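Local coordinates for probable leucine/isoleucine/valine-binding protein (Rhodopirellula baltica, PDB 4KV7) that probably binds a branched-chain amino acid or a related small molecule for uptake, though its natural ligand is not established, at residues Ala136-Glu141 with Val248-Ala253; Lys155-Gly160 with His213-Lys218; Gln202-Leu207 with Cys229-Arg234; Lys218-Val223 with Pro243-Val248; Ile267-Val272 with Trp361-Gly366. The protein carries 1 engineered substitution. One frame throughout, in Å; residues are numbered along the deposited sequence.

Interaction 1 of 5, residues Ala136-Glu141 with Val248-Ala253. With FMT (formic acid), chain B.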
# COMPACT_ATOMS: atom_id res chain seq x y z
N ALA A 136 -4.38 -6.78 0.25
CA ALA A 136 -3.59 -8.00 0.26
C ALA A 136 -2.21 -7.73 0.84
O ALA A 136 -1.76 -6.58 0.91
CB ALA A 136 -3.46 -8.53 -1.17
N SER A 137 -1.55 -8.79 1.25
CA SER A 137 -0.28 -8.72 1.96
C SER A 137 0.93 -8.85 1.04
O SER A 137 0.82 -9.27 -0.11
CB SER A 137 -0.22 -9.83 2.99
OG SER A 137 -0.04 -11.07 2.32
N TYR A 138 2.11 -8.53 1.58
CA TYR A 138 3.35 -8.75 0.83
C TYR A 138 3.58 -10.25 0.59
O TYR A 138 4.12 -10.63 -0.46
CB TYR A 138 4.59 -8.13 1.50
CG TYR A 138 4.53 -6.62 1.63
CD1 TYR A 138 4.06 -5.82 0.58
CD2 TYR A 138 4.94 -6.00 2.79
CE1 TYR A 138 4.01 -4.44 0.70
CE2 TYR A 138 4.90 -4.62 2.92
CZ TYR A 138 4.42 -3.85 1.87
OH TYR A 138 4.32 -2.49 1.97
N ALA A 139 3.19 -11.09 1.55
CA ALA A 139 3.28 -12.53 1.34
C ALA A 139 2.46 -12.94 0.11
O ALA A 139 2.91 -13.75 -0.70
CB ALA A 139 2.79 -13.28 2.57
N GLU A 140 1.26 -12.38 -0.01
CA GLU A 140 0.42 -12.69 -1.17
C GLU A 140 0.98 -12.14 -2.48
O GLU A 140 0.92 -12.81 -3.50
CB GLU A 140 -1.02 -12.22 -0.90
CG GLU A 140 -1.68 -13.07 0.19
CD GLU A 140 -2.93 -12.47 0.82
OE1 GLU A 140 -3.08 -11.24 0.88
OE2 GLU A 140 -3.77 -13.27 1.29
N GLU A 141 1.54 -10.93 -2.46
CA GLU A 141 2.13 -10.38 -3.67
C GLU A 141 3.32 -11.20 -4.13
O GLU A 141 3.44 -11.53 -5.32
CB GLU A 141 2.57 -8.93 -3.48
CG GLU A 141 1.43 -7.95 -3.25
CD GLU A 141 1.93 -6.52 -3.21
OE1 GLU A 141 2.54 -6.07 -4.19
OE2 GLU A 141 1.73 -5.83 -2.18
N VAL A 248 6.88 -4.56 -5.86
CA VAL A 248 5.68 -4.73 -5.04
C VAL A 248 4.87 -3.44 -5.04
O VAL A 248 5.35 -2.36 -5.45
CB VAL A 248 5.97 -5.20 -3.60
CG1 VAL A 248 6.68 -6.56 -3.61
CG2 VAL A 248 6.75 -4.17 -2.82
N SER A 249 3.65 -3.53 -4.54
CA SER A 249 2.71 -2.42 -4.52
C SER A 249 3.27 -1.13 -3.93
O SER A 249 3.06 -0.03 -4.47
CB SER A 249 1.47 -2.84 -3.73
OG SER A 249 1.86 -3.21 -2.43
N PHE A 250 3.97 -1.26 -2.81
CA PHE A 250 4.43 -0.14 -2.02
C PHE A 250 5.47 0.70 -2.74
O PHE A 250 5.66 1.86 -2.39
CB PHE A 250 5.02 -0.68 -0.70
CG PHE A 250 5.33 0.38 0.33
CD1 PHE A 250 6.56 1.02 0.36
CD2 PHE A 250 4.38 0.71 1.29
CE1 PHE A 250 6.84 1.98 1.31
CE2 PHE A 250 4.65 1.68 2.24
CZ PHE A 250 5.89 2.32 2.25
N VAL A 251 6.16 0.13 -3.74
CA VAL A 251 7.17 0.90 -4.48
C VAL A 251 6.58 2.19 -5.03
O VAL A 251 7.23 3.23 -4.99
CB VAL A 251 7.77 0.05 -5.62
CG1 VAL A 251 8.70 0.89 -6.50
CG2 VAL A 251 8.52 -1.14 -5.05
N GLY A 252 5.35 2.11 -5.53
CA GLY A 252 4.71 3.24 -6.18
C GLY A 252 4.98 3.21 -7.67
O GLY A 252 5.90 3.87 -8.15
N ALA A 253 4.21 2.40 -8.39
CA ALA A 253 4.48 2.14 -9.80
C ALA A 253 4.34 3.38 -10.65
O ALA A 253 5.04 3.53 -11.64
CB ALA A 253 3.57 1.03 -10.32
C FMT B . 6.52 -0.48 3.71
O1 FMT B . 5.64 -1.33 3.93
O2 FMT B . 7.12 0.16 4.58
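One face of the Phe250 ring lies against a formic acid molecule, whose carbon sits over the ring centre, 3.1 Å above its plane. The same formic acid meets the Tyr138 ring at its edge and in plane. There Tyr138 OH donates to FMT O1 over 2.6 Å. The two rings cross obliquely, with Tyr138 OH 3.3 Å from Phe250 CD2. The ligand probably comes from the crystallisation liquor. Thr95 and Tyr68 also bond it, consistent with a binding pocket between the lobes.

The buried Glu141 carboxylate takes Ser249 in a two-pronged grip. OE1 of Glu141 accepts from Ser249 N at 2.8 Å, and OE2 accepts from Ser249 OG at 2.6 Å, both on syn lone pairs. Ser249 OG lies between its backbone N and carbonyl carbon (chi1 58°), so it faces the carboxylate together with the N-H. Thr270 OG1 adds a second bond to Glu141 OE1. With an alanine in place of Glu141, the ties to Ser249 and Thr270 go, and the turn carrying Phe250 would probably be held less firmly.

Ser137 and Glu140 form a capping box: Glu140 N donates to Ser137 OG at 3.0 Å, and Ser137 N to Glu140 OE1 on its anti lone pair. The contact joins the first turn of helix 138-151 to the loop between strand 244-247 and helix 253-260, with strand 268-271 alongside.

Interaction 2 of 5, residues Lys155-Gly160 with His213-Lys218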
# COMPACT_ATOMS: atom_id res chain seq x y z
N LYS A 155 14.26 -20.49 -12.64
CA LYS A 155 14.56 -21.40 -11.55
C LYS A 155 14.46 -20.68 -10.22
O LYS A 155 14.78 -19.50 -10.14
CB LYS A 155 15.95 -22.00 -11.71
CG LYS A 155 16.09 -22.83 -12.97
CD LYS A 155 17.46 -23.49 -13.05
CE LYS A 155 17.45 -24.63 -14.06
NZ LYS A 155 16.94 -24.19 -15.39
N PRO A 156 14.02 -21.39 -9.16
CA PRO A 156 13.96 -20.76 -7.84
C PRO A 156 15.26 -20.05 -7.46
O PRO A 156 15.21 -18.95 -6.90
CB PRO A 156 13.68 -21.94 -6.91
CG PRO A 156 12.87 -22.88 -7.75
CD PRO A 156 13.43 -22.75 -9.15
N GLU A 157 16.41 -20.66 -7.78
CA GLU A 157 17.71 -20.09 -7.44
C GLU A 157 18.06 -18.84 -8.25
O GLU A 157 19.04 -18.16 -7.93
CB GLU A 157 18.82 -21.13 -7.65
CG GLU A 157 19.14 -21.41 -9.13
CD GLU A 157 20.29 -22.39 -9.31
OE1 GLU A 157 20.66 -23.07 -8.33
OE2 GLU A 157 20.82 -22.49 -10.44
N GLU A 158 17.29 -18.56 -9.29
CA GLU A 158 17.53 -17.41 -10.17
C GLU A 158 16.68 -16.20 -9.81
O GLU A 158 16.68 -15.19 -10.52
CB GLU A 158 17.27 -17.80 -11.63
CG GLU A 158 18.27 -18.79 -12.19
CD GLU A 158 17.85 -19.40 -13.52
OE1 GLU A 158 16.66 -19.37 -13.86
OE2 GLU A 158 18.74 -19.91 -14.22
N ILE A 159 15.95 -16.29 -8.70
CA ILE A 159 15.11 -15.19 -8.23
C ILE A 159 15.83 -14.46 -7.10
O ILE A 159 16.08 -15.03 -6.04
CB ILE A 159 13.74 -15.69 -7.73
CG1 ILE A 159 13.00 -16.42 -8.86
CG2 ILE A 159 12.91 -14.53 -7.21
CD1 ILE A 159 11.76 -17.15 -8.38
N GLY A 160 16.14 -13.19 -7.35
CA GLY A 160 16.83 -12.37 -6.37
C GLY A 160 15.95 -11.28 -5.80
O GLY A 160 14.84 -11.03 -6.28
N HIS A 213 26.29 -12.66 -7.49
CA HIS A 213 25.63 -13.90 -7.09
C HIS A 213 25.82 -15.02 -8.11
O HIS A 213 25.89 -14.76 -9.31
CB HIS A 213 24.14 -13.67 -6.87
CG HIS A 213 23.51 -14.68 -5.97
ND1 HIS A 213 23.49 -14.55 -4.60
CD2 HIS A 213 22.89 -15.86 -6.24
CE1 HIS A 213 22.87 -15.59 -4.07
NE2 HIS A 213 22.51 -16.40 -5.04
N GLN A 214 25.91 -16.25 -7.61
CA GLN A 214 25.98 -17.46 -8.43
C GLN A 214 24.75 -18.33 -8.20
O GLN A 214 24.62 -18.92 -7.12
CB GLN A 214 27.21 -18.28 -8.04
CG GLN A 214 28.48 -17.48 -7.83
CD GLN A 214 29.29 -17.34 -9.10
OE1 GLN A 214 28.75 -17.07 -10.17
NE2 GLN A 214 30.60 -17.55 -8.99
N PRO A 215 23.86 -18.44 -9.20
CA PRO A 215 23.93 -17.82 -10.52
C PRO A 215 23.45 -16.38 -10.50
O PRO A 215 22.84 -15.94 -9.52
CB PRO A 215 22.95 -18.66 -11.34
CG PRO A 215 21.89 -19.01 -10.35
CD PRO A 215 22.61 -19.22 -9.03
N LEU A 216 23.72 -15.64 -11.56
CA LEU A 216 23.22 -14.27 -11.70
C LEU A 216 21.69 -14.29 -11.73
O LEU A 216 21.10 -15.11 -12.43
CB LEU A 216 23.76 -13.66 -12.98
CG LEU A 216 23.41 -12.21 -13.30
CD1 LEU A 216 24.16 -11.25 -12.37
CD2 LEU A 216 23.68 -11.89 -14.76
N PRO A 217 21.04 -13.42 -10.95
CA PRO A 217 19.57 -13.45 -10.96
C PRO A 217 18.98 -13.11 -12.32
O PRO A 217 19.48 -12.22 -13.02
CB PRO A 217 19.19 -12.37 -9.94
CG PRO A 217 20.38 -12.23 -9.07
CD PRO A 217 21.56 -12.45 -9.97
N LYS A 218 17.93 -13.84 -12.70
CA LYS A 218 17.17 -13.53 -13.91
C LYS A 218 15.96 -12.67 -13.60
O LYS A 218 15.38 -12.06 -14.49
CB LYS A 218 16.74 -14.79 -14.64
CG LYS A 218 17.90 -15.52 -15.28
CD LYS A 218 17.44 -16.75 -16.06
CE LYS A 218 18.57 -17.30 -16.93
NZ LYS A 218 19.81 -17.58 -16.17
O HOH W 1 20.10 -15.69 -8.82
O HOH W 2 20.54 -18.50 -5.61
O HOH W 3 21.29 -19.27 -14.56
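Two waters grip Glu157 O, each donating to it at 2.8 Å. One water passes on to Pro215 O, and the other to His213 NE2.

Glu158 OE2 also has two partners, the ammonium of Lys218 and a water. The salt bridge from Lys218 NZ to Glu158 OE2 is 3.2 Å long and comes from well above the carboxylate plane. The water donates to Glu158 OE2 at 2.7 Å and accepts from Lys218 NZ, closing a triangle. The two side chains lie side by side and point the same way. A bend at the end of Lys218 (chi4 54°) brings NZ over the carboxylate, next to OE2. Glu158 OE1 is held from its own segment, by Lys155 N at 2.9 Å.

The backbone adds a firmer link. Lys218 N donates to Glu158 O over 2.9 Å, in the carbonyl plane.

Prolines fill in the rest. Pro215 follows a cis peptide bond, and its CG lies 3.6 Å from Glu157 OE2. Its ring crosses the side chains of both glutamates at about a right angle. Pro217 CB is 4.1 Å from Gly160 N, and a side chain on Gly160 would be tight against that ring.

Strands 159-164 and 219-223 are parallel neighbours in the sheet of this lobe. The contact joins the two loops that enter them, as in the alternating alpha/beta fold of periplasmic binding proteins.

Interaction 3 of 5, residues Gln202-Leu207 with Cys229-Arg234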
# COMPACT_ATOMS: atom_id res chain seq x y z
N GLN A 202 21.21 5.07 -1.50
CA GLN A 202 22.47 4.34 -1.46
C GLN A 202 22.28 2.89 -1.85
O GLN A 202 22.13 2.01 -1.00
CB GLN A 202 23.10 4.48 -0.08
CG GLN A 202 23.46 5.92 0.25
CD GLN A 202 23.94 6.10 1.68
OE1 GLN A 202 24.56 5.20 2.25
NE2 GLN A 202 23.61 7.24 2.27
N VAL A 203 22.26 2.64 -3.16
CA VAL A 203 21.88 1.34 -3.68
C VAL A 203 23.05 0.56 -4.28
O VAL A 203 22.88 -0.58 -4.70
CB VAL A 203 20.77 1.47 -4.74
CG1 VAL A 203 19.57 2.22 -4.16
CG2 VAL A 203 21.29 2.16 -5.99
N GLU A 204 24.23 1.18 -4.29
CA GLU A 204 25.39 0.61 -4.94
C GLU A 204 25.81 -0.74 -4.35
O GLU A 204 26.10 -1.70 -5.09
CB GLU A 204 26.55 1.60 -4.86
CG GLU A 204 26.19 3.04 -5.28
CD GLU A 204 25.28 3.78 -4.28
OE1 GLU A 204 25.53 3.73 -3.05
OE2 GLU A 204 24.29 4.39 -4.73
N ASP A 205 25.86 -0.82 -3.02
CA ASP A 205 26.25 -2.07 -2.35
C ASP A 205 25.27 -3.19 -2.66
O ASP A 205 25.68 -4.33 -2.90
CB ASP A 205 26.36 -1.87 -0.84
CG ASP A 205 27.59 -1.09 -0.43
OD1 ASP A 205 28.49 -0.88 -1.27
OD2 ASP A 205 27.67 -0.69 0.75
N GLY A 206 23.98 -2.87 -2.65
CA GLY A 206 22.96 -3.86 -2.94
C GLY A 206 23.04 -4.37 -4.36
O GLY A 206 22.87 -5.57 -4.61
N LEU A 207 23.31 -3.48 -5.31
CA LEU A 207 23.49 -3.91 -6.69
C LEU A 207 24.69 -4.84 -6.83
O LEU A 207 24.61 -5.87 -7.52
CB LEU A 207 23.64 -2.70 -7.62
CG LEU A 207 23.93 -3.05 -9.08
CD1 LEU A 207 22.84 -3.91 -9.68
CD2 LEU A 207 24.13 -1.78 -9.89
N CYS A 229 14.54 2.40 -5.89
CA CYS A 229 14.31 1.41 -6.93
C CYS A 229 14.63 1.96 -8.32
O CYS A 229 15.21 1.25 -9.15
CB CYS A 229 12.89 0.86 -6.86
SG CYS A 229 12.63 -0.21 -5.42
N SER A 230 14.30 3.22 -8.56
CA SER A 230 14.62 3.85 -9.83
C SER A 230 16.12 3.92 -10.03
O SER A 230 16.64 3.64 -11.12
CB SER A 230 14.05 5.26 -9.92
OG SER A 230 12.64 5.24 -9.96
N LYS A 231 16.84 4.32 -8.99
CA LYS A 231 18.29 4.40 -9.07
C LYS A 231 18.92 3.04 -9.30
O LYS A 231 19.85 2.90 -10.07
CB LYS A 231 18.86 5.06 -7.82
CG LYS A 231 20.36 5.21 -7.89
CD LYS A 231 20.90 6.12 -6.82
CE LYS A 231 22.41 6.12 -6.84
NZ LYS A 231 22.94 6.84 -5.65
N LEU A 232 18.42 2.03 -8.60
CA LEU A 232 18.91 0.67 -8.77
C LEU A 232 18.75 0.22 -10.23
O LEU A 232 19.68 -0.34 -10.82
CB LEU A 232 18.17 -0.26 -7.81
CG LEU A 232 18.58 -1.73 -7.70
CD1 LEU A 232 18.05 -2.55 -8.86
CD2 LEU A 232 20.08 -1.90 -7.55
N ILE A 233 17.58 0.44 -10.80
CA ILE A 233 17.32 0.03 -12.18
C ILE A 233 18.22 0.76 -13.17
O ILE A 233 18.78 0.14 -14.08
CB ILE A 233 15.85 0.19 -12.54
CG1 ILE A 233 15.04 -0.87 -11.79
CG2 ILE A 233 15.64 0.04 -14.05
CD1 ILE A 233 13.56 -0.61 -11.76
N ARG A 234 18.39 2.07 -12.98
CA ARG A 234 19.29 2.83 -13.84
C ARG A 234 20.71 2.30 -13.76
O ARG A 234 21.38 2.13 -14.77
CB ARG A 234 19.29 4.32 -13.44
CG ARG A 234 18.07 5.09 -13.91
CD ARG A 234 18.27 6.59 -13.78
NE ARG A 234 17.05 7.32 -14.13
CZ ARG A 234 16.72 7.68 -15.36
NH1 ARG A 234 17.51 7.38 -16.39
NH2 ARG A 234 15.59 8.34 -15.58
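The charged part of this contact is one salt bridge. Lys231 NZ donates to Glu204 OE2 at 2.9 Å, from somewhat above the carboxylate plane. Lys231 reaches across fully extended, with CG anti to its backbone N (chi1 -178°). Glu204 starts out away from the partner helix but bends at its second torsion (chi2 71°), which brings the carboxylate back. The same OE2 also takes a weak bond from Val203 N. Lys231 NZ has a further acceptor in Ser201 O.

The apolar part is built by three residues and the lysine stem. Val203 CG2 packs on that stem, 3.7 Å from Lys231 CG. Leu207 and Leu232 cross obliquely, with Leu207 CB 3.6 Å from Leu232 CD2. Met235, one turn further along the second helix, touches Val203, Glu204 and Leu207. An alanine in place of Lys231 removes the salt bridge, the bond to Ser201 and the stem over Val203, and would probably loosen the start of helix 204-211 against its neighbour.

The contact sets the start of helix 204-211 beside helix 226-238. Strand 219-223 comes between them in sequence. Helices packed side by side like this, with a strand linking them, are typical of the alternating alpha/beta lobes of periplasmic binding proteins.

Interaction 4 of 5, residues Lys218-Val223 with Pro243-Val248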
# COMPACT_ATOMS: atom_id res chain seq x y z
N LYS A 218 17.93 -13.84 -12.70
CA LYS A 218 17.17 -13.53 -13.91
C LYS A 218 15.96 -12.67 -13.60
O LYS A 218 15.38 -12.06 -14.49
CB LYS A 218 16.74 -14.79 -14.64
CG LYS A 218 17.90 -15.52 -15.28
CD LYS A 218 17.44 -16.75 -16.06
CE LYS A 218 18.57 -17.30 -16.93
NZ LYS A 218 19.81 -17.58 -16.17
N ALA A 219 15.59 -12.62 -12.32
CA ALA A 219 14.48 -11.81 -11.88
C ALA A 219 14.89 -11.17 -10.57
O ALA A 219 15.53 -11.82 -9.74
CB ALA A 219 13.23 -12.68 -11.66
N VAL A 220 14.52 -9.91 -10.39
CA VAL A 220 14.79 -9.21 -9.15
C VAL A 220 13.48 -8.62 -8.63
O VAL A 220 12.87 -7.77 -9.27
CB VAL A 220 15.83 -8.08 -9.32
CG1 VAL A 220 16.00 -7.30 -8.04
CG2 VAL A 220 17.17 -8.67 -9.76
N ILE A 221 13.07 -9.10 -7.46
CA ILE A 221 11.89 -8.62 -6.76
C ILE A 221 12.31 -7.45 -5.88
O ILE A 221 13.18 -7.59 -5.01
CB ILE A 221 11.22 -9.76 -5.96
CG1 ILE A 221 10.62 -10.78 -6.94
CG2 ILE A 221 10.13 -9.21 -5.04
CD1 ILE A 221 10.14 -12.09 -6.31
N MSE A 222 11.69 -6.31 -6.12
CA MSE A 222 12.04 -5.06 -5.44
C MSE A 222 11.05 -4.75 -4.33
O MSE A 222 9.86 -4.51 -4.58
CB MSE A 222 12.10 -3.91 -6.44
CG MSE A 222 13.07 -4.16 -7.58
SE MSE A 222 13.34 -2.67 -8.78
CE MSE A 222 11.49 -2.36 -9.26
N VAL A 223 11.55 -4.76 -3.11
CA VAL A 223 10.76 -4.45 -1.93
C VAL A 223 11.33 -3.15 -1.37
O VAL A 223 12.10 -3.13 -0.41
CB VAL A 223 10.81 -5.60 -0.89
CG1 VAL A 223 9.84 -5.33 0.24
CG2 VAL A 223 10.52 -6.96 -1.54
N PRO A 243 17.87 -7.94 -15.67
CA PRO A 243 16.94 -9.01 -15.30
C PRO A 243 15.51 -8.52 -15.45
O PRO A 243 15.29 -7.34 -15.71
CB PRO A 243 17.23 -9.19 -13.81
CG PRO A 243 17.55 -7.79 -13.35
CD PRO A 243 18.38 -7.22 -14.49
N GLN A 244 14.54 -9.41 -15.27
CA GLN A 244 13.17 -8.97 -15.10
C GLN A 244 13.03 -8.35 -13.72
O GLN A 244 13.25 -9.02 -12.71
CB GLN A 244 12.22 -10.16 -15.23
CG GLN A 244 10.76 -9.81 -14.94
CD GLN A 244 10.18 -8.88 -15.99
OE1 GLN A 244 10.06 -9.25 -17.15
NE2 GLN A 244 9.78 -7.68 -15.57
N PHE A 245 12.66 -7.07 -13.67
CA PHE A 245 12.40 -6.40 -12.40
C PHE A 245 10.92 -6.51 -12.07
O PHE A 245 10.07 -6.35 -12.95
CB PHE A 245 12.82 -4.93 -12.47
CG PHE A 245 14.31 -4.73 -12.52
CD1 PHE A 245 15.07 -4.92 -11.38
CD2 PHE A 245 14.94 -4.35 -13.69
CE1 PHE A 245 16.43 -4.73 -11.39
CE2 PHE A 245 16.31 -4.16 -13.72
CZ PHE A 245 17.05 -4.36 -12.56
N LEU A 246 10.63 -6.78 -10.81
CA LEU A 246 9.24 -6.84 -10.34
C LEU A 246 9.11 -6.00 -9.08
O LEU A 246 9.82 -6.24 -8.10
CB LEU A 246 8.81 -8.27 -10.01
CG LEU A 246 8.93 -9.29 -11.14
CD1 LEU A 246 10.27 -10.03 -11.09
CD2 LEU A 246 7.77 -10.26 -11.12
N ALA A 247 8.19 -5.04 -9.08
CA ALA A 247 8.01 -4.13 -7.96
C ALA A 247 6.77 -4.51 -7.18
O ALA A 247 5.70 -4.73 -7.76
CB ALA A 247 7.87 -2.71 -8.48
N VAL A 248 6.88 -4.56 -5.86
CA VAL A 248 5.68 -4.73 -5.04
C VAL A 248 4.87 -3.44 -5.04
O VAL A 248 5.35 -2.36 -5.45
CB VAL A 248 5.97 -5.20 -3.60
CG1 VAL A 248 6.68 -6.56 -3.61
CG2 VAL A 248 6.75 -4.17 -2.82
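Met222, deposited as selenomethionine, leaves its strand with CG anti to the carbonyl carbon (chi1 -57°) and then bends at its third torsion (chi3 -55°). The bend sets SE beside one ring and CE on the neighbouring strand. Phe245 also has CG anti to the carbonyl carbon (chi1 -71°), so its ring leans back toward Val220 and Met222. The result is a Met-aromatic contact, with Met222 SE 3.8 Å from Phe245 CD1 in an oblique approach. Met222 CE touches Ala247 CB at 3.7 Å. Val220 CB presses on Phe245 CD1 at 3.8 Å, and Pro243 CG lies over one face of the ring, toward its rim.

Five backbone bonds zip the strands together in parallel register. The shortest, Met222 N to Leu246 O at 2.7 Å, runs nearly along the C=O axis. The last, Val248 N to Met222 O, stretches to 3.2 Å but stays straight. Gln244 turns its amide away, and NE2 donates to Phe245 O and bonds Gly266 O.

On the other face Leu246 CD1 meets Ala219 CB at 4.0 Å and Ile221 CG1 at 4.2 Å.

Strands 219-223 and 244-247 are the two strands of a beta-alpha-beta unit. Its helix 226-238 covers the Met222 and Phe245 face. Helix 138-151 covers the Ile221 and Leu246 face through Met145, and strand 159-164 flanks strand 219-223. Strand 268-271 flanks strand 244-247 on its other side.

Interaction 5 of 5, residues Ile267-Val272 with Trp361-Gly366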
# COMPACT_ATOMS: atom_id res chain seq x y z
N ILE A 267 8.87 -3.44 -16.82
CA ILE A 267 8.78 -3.74 -15.39
C ILE A 267 7.39 -4.24 -15.05
O ILE A 267 6.39 -3.71 -15.55
CB ILE A 267 9.10 -2.49 -14.55
CG1 ILE A 267 10.57 -2.09 -14.74
CG2 ILE A 267 8.84 -2.75 -13.07
CD1 ILE A 267 10.93 -0.81 -14.03
N VAL A 268 7.31 -5.27 -14.21
CA VAL A 268 6.03 -5.78 -13.72
C VAL A 268 5.87 -5.30 -12.28
O VAL A 268 6.83 -5.32 -11.51
CB VAL A 268 5.98 -7.31 -13.78
CG1 VAL A 268 4.77 -7.86 -13.06
CG2 VAL A 268 6.00 -7.78 -15.24
N ALA A 269 4.69 -4.83 -11.93
CA ALA A 269 4.44 -4.34 -10.58
C ALA A 269 3.11 -4.88 -10.08
O ALA A 269 2.07 -4.70 -10.73
CB ALA A 269 4.45 -2.80 -10.54
N THR A 270 3.13 -5.54 -8.92
CA THR A 270 1.90 -6.07 -8.36
C THR A 270 1.16 -4.98 -7.59
O THR A 270 1.76 -4.27 -6.78
CB THR A 270 2.15 -7.28 -7.46
OG1 THR A 270 3.23 -7.01 -6.56
CG2 THR A 270 2.51 -8.50 -8.29
N GLN A 271 -0.14 -4.87 -7.83
CA GLN A 271 -0.99 -3.91 -7.14
C GLN A 271 -2.01 -4.60 -6.25
O GLN A 271 -2.38 -5.76 -6.48
CB GLN A 271 -1.71 -3.02 -8.15
CG GLN A 271 -0.79 -2.36 -9.18
CD GLN A 271 0.36 -1.61 -8.54
OE1 GLN A 271 0.16 -0.81 -7.63
NE2 GLN A 271 1.57 -1.85 -9.02
N VAL A 272 -2.49 -3.86 -5.26
CA VAL A 272 -3.51 -4.35 -4.35
C VAL A 272 -4.88 -3.75 -4.66
O VAL A 272 -5.83 -3.91 -3.89
CB VAL A 272 -3.13 -4.10 -2.88
CG1 VAL A 272 -1.86 -4.87 -2.52
CG2 VAL A 272 -2.96 -2.60 -2.61
N TRP A 361 -3.33 -7.67 -8.30
CA TRP A 361 -3.51 -7.30 -9.69
C TRP A 361 -2.18 -6.92 -10.29
O TRP A 361 -1.70 -5.80 -10.07
CB TRP A 361 -4.41 -6.08 -9.80
CG TRP A 361 -5.89 -6.29 -9.66
CD1 TRP A 361 -6.78 -6.53 -10.66
CD2 TRP A 361 -6.66 -6.21 -8.45
NE1 TRP A 361 -8.05 -6.61 -10.16
CE2 TRP A 361 -8.01 -6.42 -8.80
CE3 TRP A 361 -6.34 -5.99 -7.11
CZ2 TRP A 361 -9.03 -6.41 -7.86
CZ3 TRP A 361 -7.36 -5.97 -6.18
CH2 TRP A 361 -8.69 -6.18 -6.56
N PRO A 362 -1.54 -7.82 -11.04
CA PRO A 362 -0.26 -7.44 -11.66
C PRO A 362 -0.46 -6.49 -12.83
O PRO A 362 -1.45 -6.59 -13.56
CB PRO A 362 0.32 -8.77 -12.14
CG PRO A 362 -0.85 -9.66 -12.30
CD PRO A 362 -1.91 -9.22 -11.33
N VAL A 363 0.47 -5.56 -13.00
CA VAL A 363 0.46 -4.69 -14.16
C VAL A 363 1.81 -4.71 -14.84
O VAL A 363 2.84 -4.95 -14.20
CB VAL A 363 0.05 -3.22 -13.82
CG1 VAL A 363 -1.31 -3.19 -13.11
CG2 VAL A 363 1.12 -2.50 -13.02
N LEU A 364 1.79 -4.49 -16.15
CA LEU A 364 2.99 -4.37 -16.94
C LEU A 364 3.17 -2.91 -17.33
O LEU A 364 2.27 -2.30 -17.93
CB LEU A 364 2.86 -5.23 -18.20
CG LEU A 364 4.03 -5.15 -19.19
CD1 LEU A 364 5.33 -5.67 -18.55
CD2 LEU A 364 3.73 -5.90 -20.48
N ILE A 365 4.31 -2.34 -16.97
CA ILE A 365 4.59 -0.96 -17.32
C ILE A 365 5.13 -0.91 -18.74
O ILE A 365 6.05 -1.65 -19.08
CB ILE A 365 5.60 -0.33 -16.34
CG1 ILE A 365 5.06 -0.41 -14.91
CG2 ILE A 365 5.90 1.11 -16.74
CD1 ILE A 365 6.03 0.12 -13.86
N GLY A 366 4.54 -0.06 -19.57
CA GLY A 366 4.93 0.07 -20.95
C GLY A 366 5.66 1.38 -21.19
O GLY A 366 6.25 1.94 -20.28
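Ile267 opens the pairing. Its O accepts from Ile365 N at 2.9 Å, nearly along the C=O axis. Their side chains lie side by side, with Ile267 CG2 4.1 Å from Ile365 CD1. Val268 forms a non-hydrogen-bonded pair with Leu364, and the two side chains cross obliquely, with Val268 CG2 4.0 Å from Leu364 CD1. Its CA also makes a CH...O contact with Val363 O. Ala269 and Val363 form a hydrogen-bonded pair. Ala269 N donates to Val363 O, and Ala269 O accepts from Val363 N, each at 2.9 Å.

Thr270 faces Pro362 in the next non-hydrogen-bonded pair, CA to CA 4.2 Å, where the proline needs no N-H. Gln271 and Trp361 bond both ways; the shorter bond, Trp361 N to Gln271 O, is 2.8 Å. The Gln271 side chain bends back (chi2 -53°), crossing Val363 at about a right angle. Val272 ends the walk with its O 3.4 Å from Trp361 CZ3.

The strands run antiparallel, with 88 residues between the segments. Strand 361-365 extends the five parallel strands antiparallel, and strand 370-372 follows it at the edge. The parallel strand order 2-1-3-4-5, with this late strand added, is consistent with a type I periplasmic binding protein lobe.

In the fold
Interactions 4 and 5 are adjoining parts of one sheet: Ala247 bonds both Val268 and Thr270, and main-chain bonds with apolar side chains dominate in both. One pairing is parallel, the other antiparallel. Interaction 2 lies where two inner strands of this sheet begin, partly exposed, its centre about 27 Å from the chain centre. It shares Lys218 with interaction 4 and relies on charge, waters and prolines. Helix 226-238 of interaction 3 covers one face, where Ile233 and Leu232 pack on Met222 and Phe245. Its salt bridge borders apolar packing, on partly exposed residues. Interaction 1 is the most central and is buried, yet strongly polar. It shares Val248 with interaction 4 and touches strand 268-271 of interaction 5.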